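Local coordinates for protein ribonucleoside-diphosphate reductase subunit beta (Bacillus halodurans C-125, PDB 2RCC) that probably serves as the iron-binding small subunit of a class I ribonucleotide reductase, which makes deoxyribonucleotides from ribonucleotides for DNA synthesis, at residues T69-I82 / F196-T209. Numbering follows the deposited sequence. Where two conformers were deposited one is given.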
loop_
_atom_site.group_PDB
_atom_site.type_symbol
_atom_site.label_atom_id
_atom_site.label_comp_id
_atom_site.label_asym_id
_atom_site.label_seq_id
_atom_site.Cartn_x
_atom_site.Cartn_y
_atom_site.Cartn_z
ATOM N N THR A 69 4.396 36.199 12.323
ATOM C CA THR A 69 5.396 37.167 11.863
ATOM C C THR A 69 5.366 37.368 10.341
ATOM O O THR A 69 5.983 38.298 9.864
ATOM C CB THR A 69 6.846 36.783 12.306
ATOM O OG1 THR A 69 7.344 35.720 11.491
ATOM C CG2 THR A 69 6.883 36.360 13.795
ATOM N N LEU A 70 4.696 36.474 9.595
ATOM C CA LEU A 70 4.583 36.590 8.141
ATOM C C LEU A 70 3.607 37.703 7.792
ATOM O O LEU A 70 2.764 38.071 8.617
ATOM C CB LEU A 70 4.097 35.275 7.510
ATOM C CG LEU A 70 5.025 34.074 7.300
ATOM C CD1 LEU A 70 5.800 33.649 8.541
ATOM C CD2 LEU A 70 4.164 32.928 6.784
ATOM N N THR A 71 3.709 38.230 6.567
ATOM C CA THR A 71 2.792 39.287 6.116
ATOM C C THR A 71 1.357 38.723 6.052
ATOM O O THR A 71 1.169 37.499 6.040
ATOM C CB THR A 71 3.159 39.871 4.731
ATOM O OG1 THR A 71 2.810 38.951 3.687
ATOM C CG2 THR A 71 4.646 40.236 4.636
ATOM N N GLU A 72 0.340 39.592 6.057
ATOM C CA GLU A 72 -1.043 39.106 5.944
ATOM C C GLU A 72 -1.255 38.299 4.674
ATOM O O GLU A 72 -1.927 37.269 4.711
ATOM C CB GLU A 72 -2.082 40.227 5.957
ATOM C CG GLU A 72 -2.309 40.892 7.284
ATOM C CD GLU A 72 -3.562 41.783 7.267
ATOM O OE1 GLU A 72 -4.671 41.282 6.932
ATOM O OE2 GLU A 72 -3.432 42.978 7.597
ATOM N N THR A 73 -0.677 38.760 3.561
ATOM C CA THR A 73 -0.828 38.057 2.303
ATOM C C THR A 73 -0.129 36.689 2.353
ATOM O O THR A 73 -0.658 35.722 1.829
ATOM C CB THR A 73 -0.358 38.928 1.132
ATOM O OG1 THR A 73 -0.976 40.222 1.234
ATOM C CG2 THR A 73 -0.736 38.288 -0.170
ATOM N N GLU A 74 1.041 36.614 3.010
ATOM C CA GLU A 74 1.762 35.329 3.171
ATOM C C GLU A 74 0.959 34.326 4.022
ATOM O O GLU A 74 0.831 33.172 3.662
ATOM C CB GLU A 74 3.148 35.548 3.791
ATOM C CG GLU A 74 4.125 36.204 2.845
ATOM C CD GLU A 74 5.395 36.733 3.502
ATOM O OE1 GLU A 74 5.521 36.828 4.763
ATOM O OE2 GLU A 74 6.289 37.077 2.711
ATOM N N GLN A 75 0.382 34.796 5.125
ATOM C CA GLN A 75 -0.451 33.946 6.002
ATOM C C GLN A 75 -1.681 33.442 5.278
ATOM O O GLN A 75 -2.016 32.253 5.354
ATOM C CB GLN A 75 -0.876 34.708 7.247
ATOM C CG GLN A 75 0.244 35.114 8.180
ATOM C CD GLN A 75 -0.275 35.881 9.398
ATOM O OE1 GLN A 75 -1.336 35.571 9.911
ATOM N NE2 GLN A 75 0.463 36.855 9.855
ATOM N N GLU A 76 -2.336 34.326 4.541
ATOM C CA GLU A 76 -3.499 33.934 3.744
ATOM C C GLU A 76 -3.188 32.927 2.642
ATOM O O GLU A 76 -3.929 31.957 2.483
ATOM C CB GLU A 76 -4.236 35.166 3.181
ATOM C CG GLU A 76 -4.983 35.984 4.220
ATOM C CD GLU A 76 -6.097 35.193 4.914
ATOM O OE1 GLU A 76 -6.826 34.437 4.214
ATOM O OE2 GLU A 76 -6.227 35.327 6.161
ATOM N N ALA A 77 -2.114 33.148 1.892
ATOM C CA ALA A 77 -1.682 32.221 0.843
ATOM C C ALA A 77 -1.355 30.863 1.434
ATOM O O ALA A 77 -1.746 29.855 0.891
ATOM C CB ALA A 77 -0.463 32.773 0.057
ATOM N N PHE A 78 -0.641 30.860 2.553
ATOM C CA PHE A 78 -0.275 29.637 3.253
ATOM C C PHE A 78 -1.519 28.852 3.648
ATOM O O PHE A 78 -1.587 27.659 3.410
ATOM C CB PHE A 78 0.528 29.993 4.520
ATOM C CG PHE A 78 1.224 28.823 5.185
ATOM C CD1 PHE A 78 0.510 27.837 5.882
ATOM C CD2 PHE A 78 2.612 28.749 5.200
ATOM C CE1 PHE A 78 1.172 26.803 6.502
ATOM C CE2 PHE A 78 3.260 27.691 5.834
ATOM C CZ PHE A 78 2.518 26.733 6.482
ATOM N N LYS A 79 -2.477 29.514 4.300
ATOM C CA LYS A 79 -3.739 28.864 4.729
ATOM C C LYS A 79 -4.498 28.284 3.575
ATOM O O LYS A 79 -4.988 27.139 3.662
ATOM C CB LYS A 79 -4.628 29.850 5.519
ATOM C CG LYS A 79 -4.102 30.097 6.935
ATOM C CD LYS A 79 -4.536 31.414 7.576
ATOM C CE LYS A 79 -6.023 31.545 7.755
ATOM N NZ LYS A 79 -6.307 32.805 8.508
ATOM N N LYS A 80 -4.583 29.065 2.493
ATOM C CA LYS A 80 -5.283 28.637 1.282
ATOM C C LYS A 80 -4.627 27.427 0.643
ATOM O O LYS A 80 -5.320 26.471 0.307
ATOM C CB LYS A 80 -5.385 29.755 0.254
ATOM C CG LYS A 80 -6.372 30.817 0.590
ATOM C CD LYS A 80 -6.188 32.037 -0.268
ATOM C CE LYS A 80 -7.100 33.176 0.183
ATOM N NZ LYS A 80 -8.541 32.939 -0.076
ATOM N N ILE A 81 -3.305 27.438 0.539
ATOM C CA ILE A 81 -2.571 26.347 -0.100
ATOM C C ILE A 81 -2.540 25.074 0.777
ATOM O O ILE A 81 -2.908 23.986 0.297
ATOM C CB ILE A 81 -1.155 26.783 -0.538
ATOM C CG1 ILE A 81 -1.223 27.907 -1.590
ATOM C CG2 ILE A 81 -0.402 25.616 -1.166
ATOM C CD1 ILE A 81 0.111 28.661 -1.707
ATOM N N ILE A 82 -2.129 25.198 2.035
ATOM C CA ILE A 82 -2.101 24.034 2.932
ATOM C C ILE A 82 -3.531 23.492 3.137
ATOM O O ILE A 82 -3.713 22.282 3.107
ATOM C CB ILE A 82 -1.335 24.300 4.286
ATOM C CG1 ILE A 82 -0.751 22.998 4.806
ATOM C CG2 ILE A 82 -2.195 25.066 5.355
ATOM C CD1 ILE A 82 0.493 22.546 3.953
ATOM N N PHE A 196 5.986 27.928 -3.211
ATOM C CA PHE A 196 5.587 28.930 -2.202
ATOM C C PHE A 196 6.197 28.569 -0.832
ATOM O O PHE A 196 6.766 29.410 -0.160
ATOM C CB PHE A 196 4.053 29.104 -2.141
ATOM C CG PHE A 196 3.573 29.878 -0.932
ATOM C CD1 PHE A 196 3.456 31.250 -0.978
ATOM C CD2 PHE A 196 3.228 29.236 0.239
ATOM C CE1 PHE A 196 3.012 31.955 0.120
ATOM C CE2 PHE A 196 2.823 29.951 1.367
ATOM C CZ PHE A 196 2.707 31.293 1.298
ATOM N N PHE A 197 6.078 27.303 -0.438
ATOM C CA PHE A 197 6.617 26.856 0.814
ATOM C C PHE A 197 8.147 26.954 0.829
ATOM O O PHE A 197 8.731 27.419 1.818
ATOM C CB PHE A 197 6.113 25.450 1.159
ATOM C CG PHE A 197 4.629 25.391 1.351
ATOM C CD1 PHE A 197 4.031 26.078 2.385
ATOM C CD2 PHE A 197 3.831 24.690 0.485
ATOM C CE1 PHE A 197 2.667 26.039 2.559
ATOM C CE2 PHE A 197 2.465 24.652 0.665
ATOM C CZ PHE A 197 1.898 25.332 1.695
ATOM N N TYR A 198 8.788 26.553 -0.273
ATOM C CA TYR A 198 10.255 26.638 -0.347
ATOM C C TYR A 198 10.735 28.085 -0.356
ATOM O O TYR A 198 11.818 28.367 0.175
ATOM C CB TYR A 198 10.806 25.908 -1.584
ATOM C CG TYR A 198 10.458 24.434 -1.689
ATOM C CD1 TYR A 198 10.450 23.596 -0.574
ATOM C CD2 TYR A 198 10.194 23.862 -2.934
ATOM C CE1 TYR A 198 10.143 22.237 -0.701
ATOM C CE2 TYR A 198 9.895 22.534 -3.066
ATOM C CZ TYR A 198 9.879 21.732 -1.951
ATOM O OH TYR A 198 9.585 20.420 -2.120
ATOM N N ASN A 199 9.943 28.992 -0.950
ATOM C CA ASN A 199 10.284 30.426 -0.974
ATOM C C ASN A 199 10.312 30.964 0.447
ATOM O O ASN A 199 11.100 31.849 0.755
ATOM C CB ASN A 199 9.283 31.220 -1.844
ATOM C CG ASN A 199 9.588 32.730 -1.903
ATOM O OD1 ASN A 199 10.656 33.142 -2.333
ATOM N ND2 ASN A 199 8.626 33.541 -1.496
ATOM N N LEU A 200 9.436 30.473 1.320
ATOM C CA LEU A 200 9.468 30.898 2.740
ATOM C C LEU A 200 10.714 30.396 3.458
ATOM O O LEU A 200 11.409 31.166 4.139
ATOM C CB LEU A 200 8.200 30.445 3.510
ATOM C CG LEU A 200 6.864 31.097 3.115
ATOM C CD1 LEU A 200 5.690 30.493 3.862
ATOM C CD2 LEU A 200 6.898 32.616 3.360
ATOM N N ALA A 201 11.025 29.133 3.237
ATOM C CA ALA A 201 12.086 28.443 3.941
ATOM C C ALA A 201 13.469 28.870 3.506
ATOM O O ALA A 201 14.355 28.896 4.341
ATOM C CB ALA A 201 11.910 26.933 3.830
ATOM N N ARG A 202 13.651 29.274 2.240
ATOM C CA ARG A 202 14.967 29.755 1.791
ATOM C C ARG A 202 15.318 31.058 2.505
ATOM O O ARG A 202 16.488 31.379 2.606
ATOM C CB ARG A 202 15.021 29.920 0.275
ATOM C CG ARG A 202 14.255 31.122 -0.250
ATOM C CD ARG A 202 14.023 30.986 -1.695
ATOM N NE ARG A 202 13.398 32.165 -2.274
ATOM C CZ ARG A 202 14.050 33.254 -2.650
ATOM N NH1 ARG A 202 15.371 33.331 -2.553
ATOM N NH2 ARG A 202 13.371 34.271 -3.147
ATOM N N ASN A 203 14.297 31.774 2.985
ATOM C CA ASN A 203 14.430 32.977 3.815
ATOM C C ASN A 203 14.225 32.707 5.328
ATOM O O ASN A 203 13.902 33.610 6.069
ATOM C CB ASN A 203 13.481 34.056 3.265
ATOM C CG ASN A 203 13.859 34.464 1.832
ATOM O OD1 ASN A 203 15.039 34.531 1.501
ATOM N ND2 ASN A 203 12.879 34.679 0.982
ATOM N N GLN A 204 14.441 31.456 5.750
ATOM C CA GLN A 204 14.362 31.003 7.137
ATOM C C GLN A 204 12.987 31.076 7.826
ATOM O O GLN A 204 12.928 31.120 9.040
ATOM C CB GLN A 204 15.409 31.751 7.967
ATOM C CG GLN A 204 16.827 31.777 7.368
ATOM C CD GLN A 204 17.652 30.580 7.766
ATOM O OE1 GLN A 204 18.172 30.535 8.883
ATOM N NE2 GLN A 204 17.822 29.625 6.847
ATOM N N LYS A 205 11.895 31.071 7.062
ATOM C CA LYS A 205 10.544 31.088 7.621
ATOM C C LYS A 205 9.823 29.767 7.306
ATOM O O LYS A 205 9.941 29.245 6.210
ATOM C CB LYS A 205 9.738 32.262 7.051
ATOM C CG LYS A 205 10.231 33.694 7.457
ATOM C CD LYS A 205 9.987 34.005 8.964
ATOM C CE LYS A 205 10.057 35.522 9.351
ATOM N NZ LYS A 205 10.192 35.774 10.861
HETATM N N MSE A 206 9.113 29.205 8.277
HETATM C CA MSE A 206 8.288 28.014 8.044
HETATM C C MSE A 206 9.080 26.845 7.458
HETATM O O MSE A 206 8.645 26.165 6.523
HETATM C CB MSE A 206 7.066 28.353 7.162
HETATM C CG MSE A 206 6.257 29.589 7.638
HETATM SE SE MSE A 206 5.807 29.558 9.547
HETATM C CE MSE A 206 4.412 28.225 9.354
ATOM N N VAL A 207 10.234 26.609 8.067
ATOM C CA VAL A 207 11.191 25.622 7.593
ATOM C C VAL A 207 10.735 24.166 7.840
ATOM O O VAL A 207 10.977 23.285 6.999
ATOM C CB VAL A 207 12.582 25.878 8.229
ATOM C CG1 VAL A 207 13.570 24.774 7.832
ATOM C CG2 VAL A 207 13.121 27.265 7.817
ATOM N N SER A 208 10.097 23.902 8.980
ATOM C CA SER A 208 9.553 22.556 9.248
ATOM C C SER A 208 8.469 22.161 8.247
ATOM O O SER A 208 8.432 21.027 7.778
ATOM C CB SER A 208 9.048 22.442 10.670
ATOM O OG SER A 208 10.141 22.501 11.546
ATOM N N THR A 209 7.601 23.108 7.897
ATOM C CA THR A 209 6.585 22.885 6.863
ATOM C C THR A 209 7.238 22.563 5.520
ATOM O O THR A 209 6.879 21.610 4.869
ATOM C CB THR A 209 5.686 24.118 6.697
ATOM O OG1 THR A 209 5.004 24.399 7.925
ATOM C CG2 THR A 209 4.693 23.911 5.523
#
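The Phe-78 ring receives the edge of the Phe-197 ring on one face: the planes stand at 87°, the centroids are 5.1 Å apart, and CE1 of Phe-197 sits above the rim, which defines a T-shaped pair. At the edge of Phe-78, near its plane, lie CD1 of Leu-200 and OG1 of Thr-209, a hydroxyl hydrogen-bonded to Asp-63. With CG anti to the backbone N (chi1 -168°), Phe-78 swings its ring, as a knob, into a hole lined by Phe-196, Phe-197 and Leu-200 of helix 191-202 and by Thr-209 at the start of helix 207-237. The selenomethionine Met-206, its chain bent at chi2 and chi3, brings CE to 3.7 Å from CE2 of Phe-78. An alanine in place of Phe-78 would probably leave a gap among these side chains and deprive the Phe-197 edge of its aromatic face.

The second ring, Phe-196, is the reciprocal knob, set among Glu-74, Ala-77, Phe-78 and Ile-81. Over its face comes CD1 of Ile-81, a CH-pi contact 4.1 Å from the centroid and 27° off the normal, whereas the carbonyl O of Glu-74 meets its edge. Such knobs-into-holes packing joins helix 72-82 to helix 196-202, whose axes approach to 11.3 Å, within the all-helical, ferritin-like fold of the small chain. Ile-82 reaches CZ of Phe-197 with CD1 and also lies beside Tyr-126, the active-site tyrosine by similarity.

Past the rings, CD2 of Leu-70 packs 4.0 Å from CG of Met-206, and a capping box of Thr-71 and Glu-74 starts helix 72-82. A Schellman motif with Gln-204 as C-prime ends the opposing helix. Beyond it, NZ of Lys-205 donates to OG1 of Thr-69 at 2.9 Å, an oxygen that also bonds to the carbonyl of Gln-66.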